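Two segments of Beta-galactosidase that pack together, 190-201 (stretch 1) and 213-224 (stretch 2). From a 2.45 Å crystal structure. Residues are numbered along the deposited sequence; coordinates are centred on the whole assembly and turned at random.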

ATOM      1  N   ALA A 190      -6.810  32.154  14.270  1.00  8.14           N
ATOM      2  CA  ALA A 190      -5.653  31.708  13.516  1.00 10.42           C
ATOM      3  C   ALA A 190      -5.907  30.381  12.799  1.00 15.49           C
ATOM      4  O   ALA A 190      -5.479  30.191  11.667  1.00  9.57           O
ATOM      5  N   TRP A 191      -6.595  29.461  13.468  1.00  8.80           N
ATOM      6  CA  TRP A 191      -6.760  28.109  12.932  1.00  8.79           C
ATOM      7  C   TRP A 191      -8.027  27.921  12.123  1.00  9.65           C
ATOM      8  O   TRP A 191      -8.234  26.844  11.552  1.00 12.42           O
ATOM      9  N   TRP A 192      -8.876  28.951  12.103  1.00  9.92           N
ATOM     10  CA  TRP A 192     -10.180  28.917  11.421  1.00  7.45           C
ATOM     11  C   TRP A 192     -11.036  27.741  11.911  1.00  7.43           C
ATOM     12  O   TRP A 192     -11.569  26.958  11.112  1.00  7.70           O
ATOM     13  N   THR A 193     -11.171  27.624  13.226  1.00  7.00           N
ATOM     14  CA  THR A 193     -11.828  26.467  13.819  1.00  5.89           C
ATOM     15  C   THR A 193     -13.346  26.510  13.715  1.00  9.53           C
ATOM     16  O   THR A 193     -14.006  25.513  14.015  1.00  7.94           O
ATOM     17  N   SER A 194     -13.902  27.642  13.292  1.00  3.81           N
ATOM     18  CA  SER A 194     -15.338  27.716  13.049  1.00  3.98           C
ATOM     19  C   SER A 194     -15.782  26.674  12.025  1.00  6.18           C
ATOM     20  O   SER A 194     -16.879  26.128  12.106  1.00  8.18           O
ATOM     21  N   PHE A 195     -14.911  26.416  11.057  1.00  6.64           N
ATOM     22  CA  PHE A 195     -15.123  25.397  10.040  1.00  6.11           C
ATOM     23  C   PHE A 195     -15.324  24.013  10.680  1.00  5.52           C
ATOM     24  O   PHE A 195     -14.516  23.577  11.501  1.00  8.19           O
ATOM     25  N   TRP A 196     -16.413  23.343  10.314  1.00  8.59           N
ATOM     26  CA  TRP A 196     -16.751  22.019  10.852  1.00  8.74           C
ATOM     27  C   TRP A 196     -16.903  22.019  12.378  1.00  6.06           C
ATOM     28  O   TRP A 196     -16.652  21.009  13.034  1.00  3.89           O
ATOM     29  N   SER A 197     -17.305  23.168  12.919  1.00  5.96           N
ATOM     30  CA  SER A 197     -17.739  23.298  14.312  1.00 10.86           C
ATOM     31  C   SER A 197     -16.631  22.876  15.287  1.00  8.41           C
ATOM     32  O   SER A 197     -16.887  22.269  16.332  1.00  7.13           O
ATOM     33  N   HIS A 198     -15.404  23.245  14.938  1.00  6.33           N
ATOM     34  CA  HIS A 198     -14.219  22.828  15.664  1.00  7.59           C
ATOM     35  C   HIS A 198     -13.749  23.854  16.697  1.00  5.99           C
ATOM     36  O   HIS A 198     -12.720  23.659  17.339  1.00  5.13           O
ATOM     37  N   THR A 199     -14.518  24.926  16.869  1.00  3.92           N
ATOM     38  CA  THR A 199     -14.155  25.983  17.808  1.00  4.87           C
ATOM     39  C   THR A 199     -13.913  25.452  19.221  1.00  8.16           C
ATOM     40  O   THR A 199     -14.744  24.736  19.792  1.00  5.60           O
ATOM     41  N   TYR A 200     -12.761  25.802  19.781  1.00  5.55           N
ATOM     42  CA  TYR A 200     -12.407  25.331  21.113  1.00  6.98           C
ATOM     43  C   TYR A 200     -12.894  26.314  22.157  1.00  8.11           C
ATOM     44  O   TYR A 200     -12.681  27.516  22.025  1.00 13.68           O
ATOM     45  N   THR A 201     -13.537  25.812  23.203  1.00  8.92           N
ATOM     46  CA  THR A 201     -14.058  26.691  24.242  1.00  8.33           C
ATOM     47  C   THR A 201     -13.326  26.503  25.570  1.00 10.85           C
ATOM     48  O   THR A 201     -13.656  27.144  26.563  1.00 18.09           O
ATOM     49  N   GLY A 213      -8.267  11.041  15.517  1.00  6.41           N
ATOM     50  CA  GLY A 213      -8.864  12.217  16.116  1.00  3.78           C
ATOM     51  C   GLY A 213      -9.023  13.367  15.127  1.00  9.21           C
ATOM     52  O   GLY A 213      -9.852  13.335  14.221  1.00  8.97           O
ATOM     53  N   GLU A 214      -8.223  14.407  15.320  1.00  7.48           N
ATOM     54  CA  GLU A 214      -8.303  15.599  14.501  1.00  7.52           C
ATOM     55  C   GLU A 214      -7.080  15.701  13.596  1.00 11.96           C
ATOM     56  O   GLU A 214      -5.964  15.799  14.081  1.00 10.93           O
ATOM     57  N   HIS A 215      -7.281  15.681  12.286  1.00 10.49           N
ATOM     58  CA  HIS A 215      -6.161  15.821  11.364  1.00 11.69           C
ATOM     59  C   HIS A 215      -6.553  16.725  10.201  1.00 12.39           C
ATOM     60  O   HIS A 215      -5.856  16.790   9.191  1.00 19.54           O
ATOM     61  N   THR A 216      -7.677  17.420  10.363  1.00  9.16           N
ATOM     62  CA  THR A 216      -8.247  18.267   9.319  1.00  8.46           C
ATOM     63  C   THR A 216      -8.126  19.766   9.626  1.00  8.86           C
ATOM     64  O   THR A 216      -8.624  20.603   8.862  1.00  9.09           O
ATOM     65  N   ILE A 217      -7.485  20.114  10.740  1.00  7.44           N
ATOM     66  CA  ILE A 217      -7.211  21.521  11.031  1.00  7.71           C
ATOM     67  C   ILE A 217      -5.733  21.826  10.750  1.00  7.35           C
ATOM     68  O   ILE A 217      -4.850  21.407  11.495  1.00  8.86           O
ATOM     69  N   HIS A 218      -5.481  22.554   9.665  1.00  4.27           N
ATOM     70  CA  HIS A 218      -4.127  22.829   9.208  1.00  5.68           C
ATOM     71  C   HIS A 218      -3.298  23.564  10.254  1.00  6.71           C
ATOM     72  O   HIS A 218      -2.130  23.250  10.456  1.00  8.22           O
ATOM     73  N   GLY A 219      -3.900  24.541  10.918  1.00  7.35           N
ATOM     74  CA  GLY A 219      -3.183  25.354  11.891  1.00  5.04           C
ATOM     75  C   GLY A 219      -2.738  24.530  13.079  1.00  6.72           C
ATOM     76  O   GLY A 219      -1.660  24.753  13.636  1.00  8.32           O
ATOM     77  N   LEU A 220      -3.573  23.565  13.463  1.00  9.29           N
ATOM     78  CA  LEU A 220      -3.214  22.612  14.501  1.00  5.91           C
ATOM     79  C   LEU A 220      -2.043  21.754  14.034  1.00  5.92           C
ATOM     80  O   LEU A 220      -1.096  21.553  14.777  1.00  5.50           O
ATOM     81  N   ASN A 221      -2.100  21.247  12.808  1.00  4.96           N
ATOM     82  CA  ASN A 221      -1.012  20.410  12.303  1.00  9.94           C
ATOM     83  C   ASN A 221       0.333  21.156  12.294  1.00  8.15           C
ATOM     84  O   ASN A 221       1.374  20.644  12.769  1.00 11.48           O
ATOM     85  N   LEU A 222       0.283  22.381  11.777  1.00  4.44           N
ATOM     86  CA  LEU A 222       1.439  23.261  11.683  1.00  7.57           C
ATOM     87  C   LEU A 222       2.004  23.585  13.069  1.00 11.69           C
ATOM     88  O   LEU A 222       3.183  23.334  13.347  1.00  7.10           O
ATOM     89  N   ASP A 223       1.157  24.127  13.941  1.00  7.77           N
ATOM     90  CA  ASP A 223       1.586  24.434  15.296  1.00  7.42           C
ATOM     91  C   ASP A 223       2.117  23.198  16.024  1.00  7.28           C
ATOM     92  O   ASP A 223       3.044  23.314  16.816  1.00  9.68           O
ATOM     93  N   TRP A 224       1.558  22.021  15.756  1.00  5.88           N
ATOM     94  CA  TRP A 224       2.092  20.794  16.353  1.00  6.34           C
ATOM     95  C   TRP A 224       3.507  20.524  15.841  1.00  4.51           C
ATOM     96  O   TRP A 224       4.388  20.210  16.622  1.00  4.63           O
TER

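How does Trp-191 meet the helix of stretch 2? Its CA-to-CB bond points toward that stretch, and the m rotamer, with chi2 near 1°, lays the indole over the first turn of the helix. Gly-219 CA sits 3.8 Å from the centroid of the five-membered ring made by Trp-191 CG, CD1, NE1, CE2 and CD2, and Leu-220 CB lies 4.0 Å from the centroid of the Trp-191 six-membered ring; both are CH-pi contacts over the face. Such closeness depends on glycine, since an ideal CB on Gly-219 would fall 2.3 Å from Trp-191 CD1. At the ring edge, Trp-191 NE1 donates a 3.0 Å hydrogen bond to OD2 of Asp-223, itself an m rotamer. Water 1 joins the backbones, donating to Trp-191 O (2.7 Å) and accepting from Gly-219 N (2.8 Å).

What do Thr-193 and Trp-196 add? Rather little: Thr-193 CG2 approaches Ile-217 CD1 at 4.4 Å, while the CA-to-CB bond of Trp-196 (rotamer m) points toward stretch 2, and CE3 of Trp-196, at the ring edge, comes to 3.8 Å from Thr-216 OG1.

What surrounds His-198? Its CA-to-CB bond points toward stretch 2 (rotamer m), and Glu-214 OE2 lies over one ring face, 3.1 Å from His-198 CE1; this is contact without a hydrogen bond. Ile-217 CG1 lies 3.7 Å from His-198 ND1. Water 2 supplies a link instead, accepting a weak 3.0 Å bond from His-198 ND1 and donating to Thr-216 OG1 at 2.8 Å. Thr-216 OG1 in turn donates a very short 2.5 Å hydrogen bond to Glu-214 OE1.

How does Tyr-200 finish the contact? Also m, it reaches Ile-217, with Tyr-200 OH 3.5 Å from Ile-217 CD1; Ile-217 has chi1 m and chi2 t. Water 3 lies 2.9 Å from Tyr-200 OH, hydrogen-bonded to it, and donates to Glu-214 OE2 at 2.7 Å, giving the phenol a polar partner beside its apolar neighbor.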

ATOM      1  CB  ALA A 190      -4.447  31.582  14.441  1.00  5.09           C
ATOM      2  CB  TRP A 191      -6.771  27.089  14.059  1.00  5.88           C
ATOM      3  CG  TRP A 191      -5.474  26.893  14.709  1.00  8.45           C
ATOM      4  CD1 TRP A 191      -4.296  27.524  14.418  1.00 11.35           C
ATOM      5  CD2 TRP A 191      -5.198  25.992  15.775  1.00  5.07           C
ATOM      6  NE1 TRP A 191      -3.299  27.062  15.246  1.00  5.33           N
ATOM      7  CE2 TRP A 191      -3.831  26.121  16.088  1.00  5.03           C
ATOM      8  CE3 TRP A 191      -5.973  25.085  16.495  1.00  4.43           C
ATOM      9  CZ2 TRP A 191      -3.229  25.378  17.086  1.00  5.67           C
ATOM     10  CZ3 TRP A 191      -5.378  24.356  17.491  1.00  7.11           C
ATOM     11  CH2 TRP A 191      -4.019  24.503  17.780  1.00  6.29           C
ATOM     12  CB  TRP A 192      -9.995  28.853   9.895  1.00  7.94           C
ATOM     13  CG  TRP A 192     -11.155  29.437   9.128  1.00 10.91           C
ATOM     14  CD1 TRP A 192     -12.155  28.750   8.515  1.00  5.81           C
ATOM     15  CD2 TRP A 192     -11.441  30.833   8.920  1.00  9.44           C
ATOM     16  NE1 TRP A 192     -13.044  29.623   7.934  1.00 11.37           N
ATOM     17  CE2 TRP A 192     -12.632  30.907   8.169  1.00 10.49           C
ATOM     18  CE3 TRP A 192     -10.805  32.020   9.292  1.00  7.51           C
ATOM     19  CZ2 TRP A 192     -13.200  32.120   7.780  1.00  9.52           C
ATOM     20  CZ3 TRP A 192     -11.365  33.222   8.906  1.00  8.61           C
ATOM     21  CH2 TRP A 192     -12.555  33.264   8.158  1.00  9.61           C
ATOM     22  CB  THR A 193     -11.459  26.302  15.297  1.00  4.87           C
ATOM     23  OG1 THR A 193     -11.696  27.529  15.991  1.00  4.40           O
ATOM     24  CG2 THR A 193      -9.999  25.921  15.429  1.00  6.06           C
ATOM     25  CB  SER A 194     -15.728  29.114  12.573  1.00  4.78           C
ATOM     26  OG  SER A 194     -14.872  29.538  11.532  1.00  9.59           O
ATOM     27  CB  PHE A 195     -13.927  25.398   9.076  1.00  8.50           C
ATOM     28  CG  PHE A 195     -13.995  24.353   8.010  1.00  9.56           C
ATOM     29  CD1 PHE A 195     -14.812  24.524   6.903  1.00  6.71           C
ATOM     30  CD2 PHE A 195     -13.230  23.197   8.105  1.00  9.63           C
ATOM     31  CE1 PHE A 195     -14.874  23.557   5.910  1.00  8.37           C
ATOM     32  CE2 PHE A 195     -13.287  22.227   7.109  1.00  8.61           C
ATOM     33  CZ  PHE A 195     -14.111  22.409   6.014  1.00  6.05           C
ATOM     34  CB  TRP A 196     -15.707  20.974  10.423  1.00  7.45           C
ATOM     35  CG  TRP A 196     -15.822  20.606   8.973  1.00  5.58           C
ATOM     36  CD1 TRP A 196     -16.756  21.048   8.095  1.00  4.41           C
ATOM     37  CD2 TRP A 196     -14.967  19.725   8.240  1.00 10.70           C
ATOM     38  NE1 TRP A 196     -16.543  20.500   6.854  1.00  8.88           N
ATOM     39  CE2 TRP A 196     -15.449  19.680   6.917  1.00  7.96           C
ATOM     40  CE3 TRP A 196     -13.831  18.981   8.570  1.00 10.24           C
ATOM     41  CZ2 TRP A 196     -14.833  18.922   5.921  1.00  8.37           C
ATOM     42  CZ3 TRP A 196     -13.223  18.222   7.576  1.00  6.74           C
ATOM     43  CH2 TRP A 196     -13.723  18.201   6.271  1.00  7.35           C
ATOM     44  CB  SER A 197     -19.025  22.489  14.547  1.00  5.02           C
ATOM     45  OG  SER A 197     -19.690  22.914  15.729  1.00  5.97           O
ATOM     46  CB  HIS A 198     -13.095  22.527  14.667  1.00  5.59           C
ATOM     47  CG  HIS A 198     -13.273  21.223  13.950  1.00  4.68           C
ATOM     48  ND1 HIS A 198     -12.656  20.935  12.749  1.00  3.41           N
ATOM     49  CD2 HIS A 198     -14.001  20.128  14.272  1.00  2.56           C
ATOM     50  CE1 HIS A 198     -12.993  19.715  12.367  1.00  5.34           C
ATOM     51  NE2 HIS A 198     -13.809  19.205  13.274  1.00  9.01           N
ATOM     52  CB  THR A 199     -15.236  27.075  17.877  1.00  7.06           C
ATOM     53  OG1 THR A 199     -15.552  27.531  16.554  1.00  8.82           O
ATOM     54  CG2 THR A 199     -14.755  28.249  18.730  1.00  2.37           C
ATOM     55  CB  TYR A 200     -10.895  25.141  21.235  1.00  4.63           C
ATOM     56  CG  TYR A 200     -10.322  24.098  20.309  1.00  8.13           C
ATOM     57  CD1 TYR A 200     -10.510  22.736  20.553  1.00  7.85           C
ATOM     58  CD2 TYR A 200      -9.593  24.467  19.186  1.00  6.07           C
ATOM     59  CE1 TYR A 200      -9.973  21.766  19.706  1.00  5.99           C
ATOM     60  CE2 TYR A 200      -9.052  23.507  18.338  1.00  4.60           C
ATOM     61  CZ  TYR A 200      -9.243  22.163  18.604  1.00  5.59           C
ATOM     62  OH  TYR A 200      -8.711  21.216  17.756  1.00  8.74           O
ATOM     63  CB  THR A 201     -15.578  26.489  24.436  1.00  7.71           C
ATOM     64  OG1 THR A 201     -15.893  25.091  24.437  1.00  5.97           O
ATOM     65  CG2 THR A 201     -16.339  27.167  23.309  1.00  3.50           C
ATOM     66  CB  GLU A 214      -8.402  16.839  15.384  1.00  4.43           C
ATOM     67  CG  GLU A 214      -8.602  18.116  14.603  1.00  6.38           C
ATOM     68  CD  GLU A 214      -9.849  18.055  13.743  1.00 11.95           C
ATOM     69  OE1 GLU A 214      -9.738  17.686  12.543  1.00 10.04           O
ATOM     70  OE2 GLU A 214     -10.940  18.354  14.282  1.00  9.07           O
ATOM     71  CB  HIS A 215      -5.703  14.449  10.857  1.00  9.79           C
ATOM     72  CG  HIS A 215      -6.820  13.605  10.338  1.00 15.77           C
ATOM     73  ND1 HIS A 215      -7.372  13.792   9.088  1.00 18.10           N
ATOM     74  CD2 HIS A 215      -7.512  12.591  10.911  1.00 19.60           C
ATOM     75  CE1 HIS A 215      -8.353  12.923   8.910  1.00 17.63           C
ATOM     76  NE2 HIS A 215      -8.456  12.182  10.002  1.00 20.39           N
ATOM     77  CB  THR A 216      -9.746  17.946   9.089  1.00  9.83           C
ATOM     78  OG1 THR A 216     -10.505  18.316  10.253  1.00  4.52           O
ATOM     79  CG2 THR A 216      -9.941  16.468   8.809  1.00  7.42           C
ATOM     80  CB  ILE A 217      -7.567  21.900  12.490  1.00  7.10           C
ATOM     81  CG1 ILE A 217      -8.967  21.402  12.871  1.00  6.17           C
ATOM     82  CG2 ILE A 217      -7.489  23.404  12.684  1.00  5.71           C
ATOM     83  CD1 ILE A 217      -9.365  21.722  14.325  1.00  4.87           C
ATOM     84  CB  HIS A 218      -4.149  23.649   7.913  1.00  4.86           C
ATOM     85  CG  HIS A 218      -4.749  22.931   6.740  1.00  6.02           C
ATOM     86  ND1 HIS A 218      -4.268  21.723   6.277  1.00  7.85           N
ATOM     87  CD2 HIS A 218      -5.776  23.265   5.919  1.00  5.21           C
ATOM     88  CE1 HIS A 218      -4.981  21.340   5.230  1.00  6.48           C
ATOM     89  NE2 HIS A 218      -5.908  22.253   4.997  1.00  4.66           N
ATOM     90  CB  LEU A 220      -4.410  21.733  14.885  1.00  3.37           C
ATOM     91  CG  LEU A 220      -4.125  20.494  15.747  1.00  8.62           C
ATOM     92  CD1 LEU A 220      -3.384  20.847  17.039  1.00  3.11           C
ATOM     93  CD2 LEU A 220      -5.406  19.728  16.065  1.00  6.09           C
ATOM     94  CB  ASN A 221      -1.355  19.900  10.900  1.00 10.78           C
ATOM     95  CG  ASN A 221      -2.656  19.128  10.867  1.00  8.09           C
ATOM     96  OD1 ASN A 221      -3.021  18.477  11.838  1.00 15.09           O
ATOM     97  ND2 ASN A 221      -3.349  19.181   9.746  1.00  9.96           N
ATOM     98  CB  LEU A 222       1.045  24.539  10.945  1.00  8.19           C
ATOM     99  CG  LEU A 222       2.119  25.581  10.629  1.00 12.65           C
ATOM    100  CD1 LEU A 222       3.281  24.979   9.842  1.00 15.02           C
ATOM    101  CD2 LEU A 222       1.486  26.732   9.850  1.00 15.38           C
ATOM    102  CB  ASP A 223       0.452  25.073  16.108  1.00  8.63           C
ATOM    103  CG  ASP A 223       0.396  26.583  15.941  1.00 10.33           C
ATOM    104  OD1 ASP A 223       1.324  27.143  15.328  1.00  9.81           O
ATOM    105  OD2 ASP A 223      -0.561  27.211  16.438  1.00  9.31           O
ATOM    106  CB  TRP A 224       1.191  19.583  16.093  1.00  7.82           C
ATOM    107  CG  TRP A 224       1.798  18.275  16.596  1.00  8.79           C
ATOM    108  CD1 TRP A 224       2.302  17.250  15.834  1.00  9.60           C
ATOM    109  CD2 TRP A 224       1.984  17.879  17.957  1.00  4.84           C
ATOM    110  NE1 TRP A 224       2.777  16.243  16.640  1.00  2.88           N
ATOM    111  CE2 TRP A 224       2.594  16.602  17.947  1.00  4.76           C
ATOM    112  CE3 TRP A 224       1.690  18.475  19.185  1.00  5.13           C
ATOM    113  CZ2 TRP A 224       2.921  15.918  19.113  1.00  6.54           C
ATOM    114  CZ3 TRP A 224       2.017  17.791  20.347  1.00  6.41           C
ATOM    115  CH2 TRP A 224       2.628  16.528  20.301  1.00  3.70           C
TER
HETATM  116  O   HOH W   1      -6.363  25.632  10.048  1.00  5.44           O
HETATM  117  O   HOH W   2     -11.131  21.065  10.118  1.00 15.26           O
HETATM  118  O   HOH W   3     -10.688  19.272  16.778  1.00  3.30           O